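Side-chain contacts in L-ribulose 3-epimerase (Mesorhizobium loti, PDB 3VYL), which epimerises ketoses at C3, interconverting L-ribulose and probably L-xylulose, within a manganese-binding TIM barrel: residues G218-F222 / A223-D227; A275-G278 / L279-T283. One frame throughout, in Å; residues are numbered along the deposited sequence.

Both contacts are local, each within one unbroken run of chain, so neither closes a long loop; they follow in series, without nesting or crossing. Interaction 1 comes first, where the loop after barrel strand 202-207 turns into helix 222-231. The chain then passes through strand 238-240, the eighth of the barrel, before interaction 2 forms two consecutive turns of helix 266-292. Their centres lie about 11 Å apart, and the two helices touch through side chains: Phe226 CD2 packs on Gly280 CA at 3.5 Å, and Phe222 CB on Phe276 CE1 at 3.8 Å. Together they join the helix after the seventh strand to the C-terminal helix.

Interaction 1: G218-F222 / A223-D227; sequences GNIDF and AAIFD
The backbone runs extended through Ile220 and Asp221 and winds into helix 222-231 within one turn, Phe226 N giving Phe222 O a straight bond of 2.8 Å (N-H...O 166°). Asp221 is the N-cap of this helix, which follows the seventh strand of the TIM barrel. With CG anti to its own N (chi1 -168°), its carboxylate reaches forward to the first turn. OD1 accepts from Ala224 N at 3.3 Å, the donor lying well above the carboxylate plane. The same carboxylate rests on a methyl group, with Asp221 CG 3.5 Å from Ala224 CB.

On the buried side, toward helices 181-187 and 191-197, Ile220 and Ile225 meet methyl to methyl, CG2 of the first against CD1 of the second at 3.5 Å. Ile220 CG2 also sits over the centre of the Phe222 ring, and Ile225 CD1 approaches CD2 of that ring at 4.0 Å, the two side chains running side by side. Thr181 of helix 181-187 touches all three residues, while Phe222 meets Phe276 of helix 266-292 with ring planes nearly perpendicular. Asn219, just before the turn, bonds through ND2 to Asn185 O of a neighbouring subunit, so the loop also takes part in the assembly.

Phe226 keeps CG beside its own N (chi1 -60°), which brings the ring back over the Phe222 carbonyl, one face toward it, and CE2 within 3.9 Å of Phe222 CB. Replacing this ring by the methyl of an alanine would probably uncover the Phe222 carbonyl and open a gap against Phe276 and Leu281 of helix 266-292. Of the atoms of the Phe226 ring, CD2 lies nearest the carbonyl beneath it, 3.3 Å from Phe222 O.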
loop_
_atom_site.group_PDB
_atom_site.type_symbol
_atom_site.label_atom_id
_atom_site.label_comp_id
_atom_site.label_asym_id
_atom_site.label_seq_id
_atom_site.Cartn_x
_atom_site.Cartn_y
_atom_site.Cartn_z
ATOM N N GLY A 218 -11.476 0.681 -5.587
ATOM C CA GLY A 218 -11.430 -0.656 -5.021
ATOM C C GLY A 218 -10.133 -0.904 -4.290
ATOM O O GLY A 218 -9.528 0.025 -3.767
ATOM N N ASN A 219 -9.703 -2.157 -4.271
ATOM C CA ASN A 219 -8.546 -2.547 -3.485
ATOM C C ASN A 219 -7.266 -2.801 -4.259
ATOM O O ASN A 219 -6.232 -3.082 -3.653
ATOM C CB ASN A 219 -8.888 -3.768 -2.641
ATOM C CG ASN A 219 -9.954 -3.467 -1.608
ATOM O OD1 ASN A 219 -9.833 -2.499 -0.841
ATOM N ND2 ASN A 219 -11.018 -4.287 -1.589
ATOM N N ILE A 220 -7.322 -2.701 -5.583
ATOM C CA ILE A 220 -6.141 -3.001 -6.393
ATOM C C ILE A 220 -5.115 -1.879 -6.274
ATOM O O ILE A 220 -5.469 -0.696 -6.249
ATOM C CB ILE A 220 -6.480 -3.312 -7.873
ATOM C CG1 ILE A 220 -7.207 -4.665 -7.976
ATOM C CG2 ILE A 220 -5.223 -3.309 -8.736
ATOM C CD1 ILE A 220 -7.629 -5.064 -9.373
ATOM N N ASP A 221 -3.853 -2.283 -6.163
ATOM C CA ASP A 221 -2.729 -1.378 -6.124
ATOM C C ASP A 221 -2.293 -1.130 -7.541
ATOM O O ASP A 221 -1.461 -1.882 -8.071
ATOM C CB ASP A 221 -1.578 -2.042 -5.380
ATOM C CG ASP A 221 -0.454 -1.083 -5.037
ATOM O OD1 ASP A 221 -0.360 0.032 -5.618
ATOM O OD2 ASP A 221 0.349 -1.464 -4.157
ATOM N N PHE A 222 -2.828 -0.082 -8.160
ATOM C CA PHE A 222 -2.527 0.190 -9.581
ATOM C C PHE A 222 -1.148 0.789 -9.823
ATOM O O PHE A 222 -0.547 0.536 -10.859
ATOM C CB PHE A 222 -3.623 1.025 -10.245
ATOM C CG PHE A 222 -4.856 0.234 -10.561
ATOM C CD1 PHE A 222 -6.006 0.379 -9.797
ATOM C CD2 PHE A 222 -4.854 -0.691 -11.600
ATOM C CE1 PHE A 222 -7.135 -0.375 -10.077
ATOM C CE2 PHE A 222 -5.981 -1.437 -11.886
ATOM C CZ PHE A 222 -7.123 -1.279 -11.122
ATOM N N ALA A 223 -0.636 1.563 -8.868
ATOM C CA ALA A 223 0.709 2.113 -9.006
ATOM C C ALA A 223 1.690 0.965 -9.111
ATOM O O ALA A 223 2.559 0.976 -9.981
ATOM C CB ALA A 223 1.059 3.046 -7.861
ATOM N N ALA A 224 1.519 -0.057 -8.278
ATOM C CA ALA A 224 2.392 -1.226 -8.339
ATOM C C ALA A 224 2.316 -1.912 -9.702
ATOM O O ALA A 224 3.299 -2.480 -10.168
ATOM C CB ALA A 224 2.056 -2.200 -7.229
ATOM N N ILE A 225 1.145 -1.843 -10.335
ATOM C CA ILE A 225 0.900 -2.485 -11.626
ATOM C C ILE A 225 1.520 -1.678 -12.768
ATOM O O ILE A 225 2.144 -2.238 -13.670
ATOM C CB ILE A 225 -0.615 -2.712 -11.859
ATOM C CG1 ILE A 225 -1.139 -3.772 -10.881
ATOM C CG2 ILE A 225 -0.899 -3.142 -13.288
ATOM C CD1 ILE A 225 -2.639 -3.990 -10.922
ATOM N N PHE A 226 1.348 -0.364 -12.730
ATOM C CA PHE A 226 1.960 0.497 -13.738
ATOM C C PHE A 226 3.490 0.471 -13.631
ATOM O O PHE A 226 4.186 0.479 -14.659
ATOM C CB PHE A 226 1.403 1.921 -13.657
ATOM C CG PHE A 226 -0.092 2.005 -13.881
ATOM C CD1 PHE A 226 -0.719 1.224 -14.852
ATOM C CD2 PHE A 226 -0.869 2.888 -13.143
ATOM C CE1 PHE A 226 -2.092 1.317 -15.063
ATOM C CE2 PHE A 226 -2.236 2.992 -13.350
ATOM C CZ PHE A 226 -2.852 2.207 -14.311
ATOM N N ASP A 227 3.993 0.408 -12.391
ATOM C CA ASP A 227 5.424 0.228 -12.105
ATOM C C ASP A 227 5.980 -1.079 -12.663
ATOM O O ASP A 227 7.087 -1.094 -13.200
ATOM C CB ASP A 227 5.698 0.253 -10.596
ATOM C CG ASP A 227 5.670 1.640 -10.010
ATOM O OD1 ASP A 227 5.813 1.734 -8.784
ATOM O OD2 ASP A 227 5.507 2.640 -10.736
#

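Interaction 2: A275-G278 / L279-T283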
loop_
_atom_site.group_PDB
_atom_site.type_symbol
_atom_site.label_atom_id
_atom_site.label_comp_id
_atom_site.label_asym_id
_atom_site.label_seq_id
_atom_site.Cartn_x
_atom_site.Cartn_y
_atom_site.Cartn_z
ATOM N N ALA A 275 -8.167 9.078 -17.828
ATOM C CA ALA A 275 -7.251 9.930 -17.091
ATOM C C ALA A 275 -6.410 9.095 -16.124
ATOM O O ALA A 275 -5.203 9.336 -15.971
ATOM C CB ALA A 275 -8.011 11.011 -16.340
ATOM N N PHE A 276 -7.055 8.108 -15.493
ATOM C CA PHE A 276 -6.424 7.284 -14.471
ATOM C C PHE A 276 -5.310 6.448 -15.092
ATOM O O PHE A 276 -4.187 6.423 -14.587
ATOM C CB PHE A 276 -7.471 6.394 -13.797
ATOM C CG PHE A 276 -6.967 5.621 -12.600
ATOM C CD1 PHE A 276 -6.278 4.423 -12.759
ATOM C CD2 PHE A 276 -7.240 6.067 -11.303
ATOM C CE1 PHE A 276 -5.851 3.702 -11.651
ATOM C CE2 PHE A 276 -6.801 5.354 -10.191
ATOM C CZ PHE A 276 -6.109 4.169 -10.368
ATOM N N ILE A 277 -5.613 5.769 -16.191
ATOM C CA ILE A 277 -4.580 4.985 -16.870
ATOM C C ILE A 277 -3.518 5.917 -17.470
ATOM O O ILE A 277 -2.322 5.612 -17.423
ATOM C CB ILE A 277 -5.154 4.028 -17.936
ATOM C CG1 ILE A 277 -6.218 3.100 -17.320
ATOM C CG2 ILE A 277 -4.039 3.200 -18.549
ATOM C CD1 ILE A 277 -7.032 2.297 -18.328
ATOM N N GLY A 278 -3.957 7.057 -18.002
ATOM C CA GLY A 278 -3.054 8.016 -18.615
ATOM C C GLY A 278 -2.060 8.543 -17.603
ATOM O O GLY A 278 -0.854 8.367 -17.760
ATOM N N LEU A 279 -2.575 9.175 -16.557
ATOM C CA LEU A 279 -1.754 9.693 -15.473
ATOM C C LEU A 279 -0.902 8.598 -14.831
ATOM O O LEU A 279 0.315 8.746 -14.715
ATOM C CB LEU A 279 -2.630 10.371 -14.419
ATOM C CG LEU A 279 -1.933 11.279 -13.411
ATOM C CD1 LEU A 279 -1.065 12.328 -14.099
ATOM C CD2 LEU A 279 -2.977 11.934 -12.513
ATOM N N GLY A 280 -1.542 7.501 -14.434
ATOM C CA GLY A 280 -0.858 6.363 -13.843
ATOM C C GLY A 280 0.404 5.955 -14.570
ATOM O O GLY A 280 1.440 5.741 -13.944
ATOM N N LEU A 281 0.330 5.856 -15.894
ATOM C CA LEU A 281 1.512 5.488 -16.691
ATOM C C LEU A 281 2.557 6.604 -16.767
ATOM O O LEU A 281 3.746 6.324 -16.700
ATOM C CB LEU A 281 1.114 5.020 -18.085
ATOM C CG LEU A 281 0.400 3.665 -18.132
ATOM C CD1 LEU A 281 -0.288 3.505 -19.479
ATOM C CD2 LEU A 281 1.358 2.510 -17.860
ATOM N N GLU A 282 2.118 7.855 -16.897
ATOM C CA GLU A 282 3.049 8.967 -16.919
ATOM C C GLU A 282 3.853 9.022 -15.604
ATOM O O GLU A 282 5.084 9.154 -15.624
ATOM C CB GLU A 282 2.321 10.291 -17.147
ATOM C CG GLU A 282 3.186 11.351 -17.817
ATOM C CD GLU A 282 2.875 12.764 -17.350
ATOM O OE1 GLU A 282 3.832 13.523 -17.087
ATOM O OE2 GLU A 282 1.684 13.132 -17.244
ATOM N N THR A 283 3.138 8.919 -14.480
ATOM C CA THR A 283 3.738 8.877 -13.155
ATOM C C THR A 283 4.749 7.729 -12.994
ATOM O O THR A 283 5.871 7.942 -12.498
ATOM C CB THR A 283 2.661 8.783 -12.069
ATOM O OG1 THR A 283 1.625 9.721 -12.360
ATOM C CG2 THR A 283 3.238 9.126 -10.708
#
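Leu279 reaches back one turn to Ala275, its N donating to Ala275 O at 2.7 Å and its CB lying against the same oxygen at 3.2 Å. CG stands anti to the Leu279 N (chi1 -164°), and the branched end leads away from residues 275-278 to pack on His272 of a neighbouring subunit. At Gly280, N bonds to Phe276 O at 2.9 Å; with no side chain here, the helix presents bare backbone to helix 222-231.

Leu281 N donates to Ile277 O, continuing the i to i+4 ladder of the long C-terminal helix 266-292, which packs outside the TIM barrel. The Leu281 side chain lies alongside that of Ile277, both pointing the same way, with Ile277 CG2 and Leu281 CD1 3.9 Å apart. Leu281 CG also comes 3.4 Å from Ile277 O. Beyond this pair, Ile277 packs on Leu238 and Phe240 of the eighth strand, and Leu281 on Phe226.

Glu282 N donates to Gly278 O, while its carboxylate forms a salt bridge with Arg286 one turn on. At Thr283 both N and OG1 donate to Leu279 O, at 2.8 Å and 2.9 Å; the hydroxyl comes from above the carbonyl plane, 55° out of it.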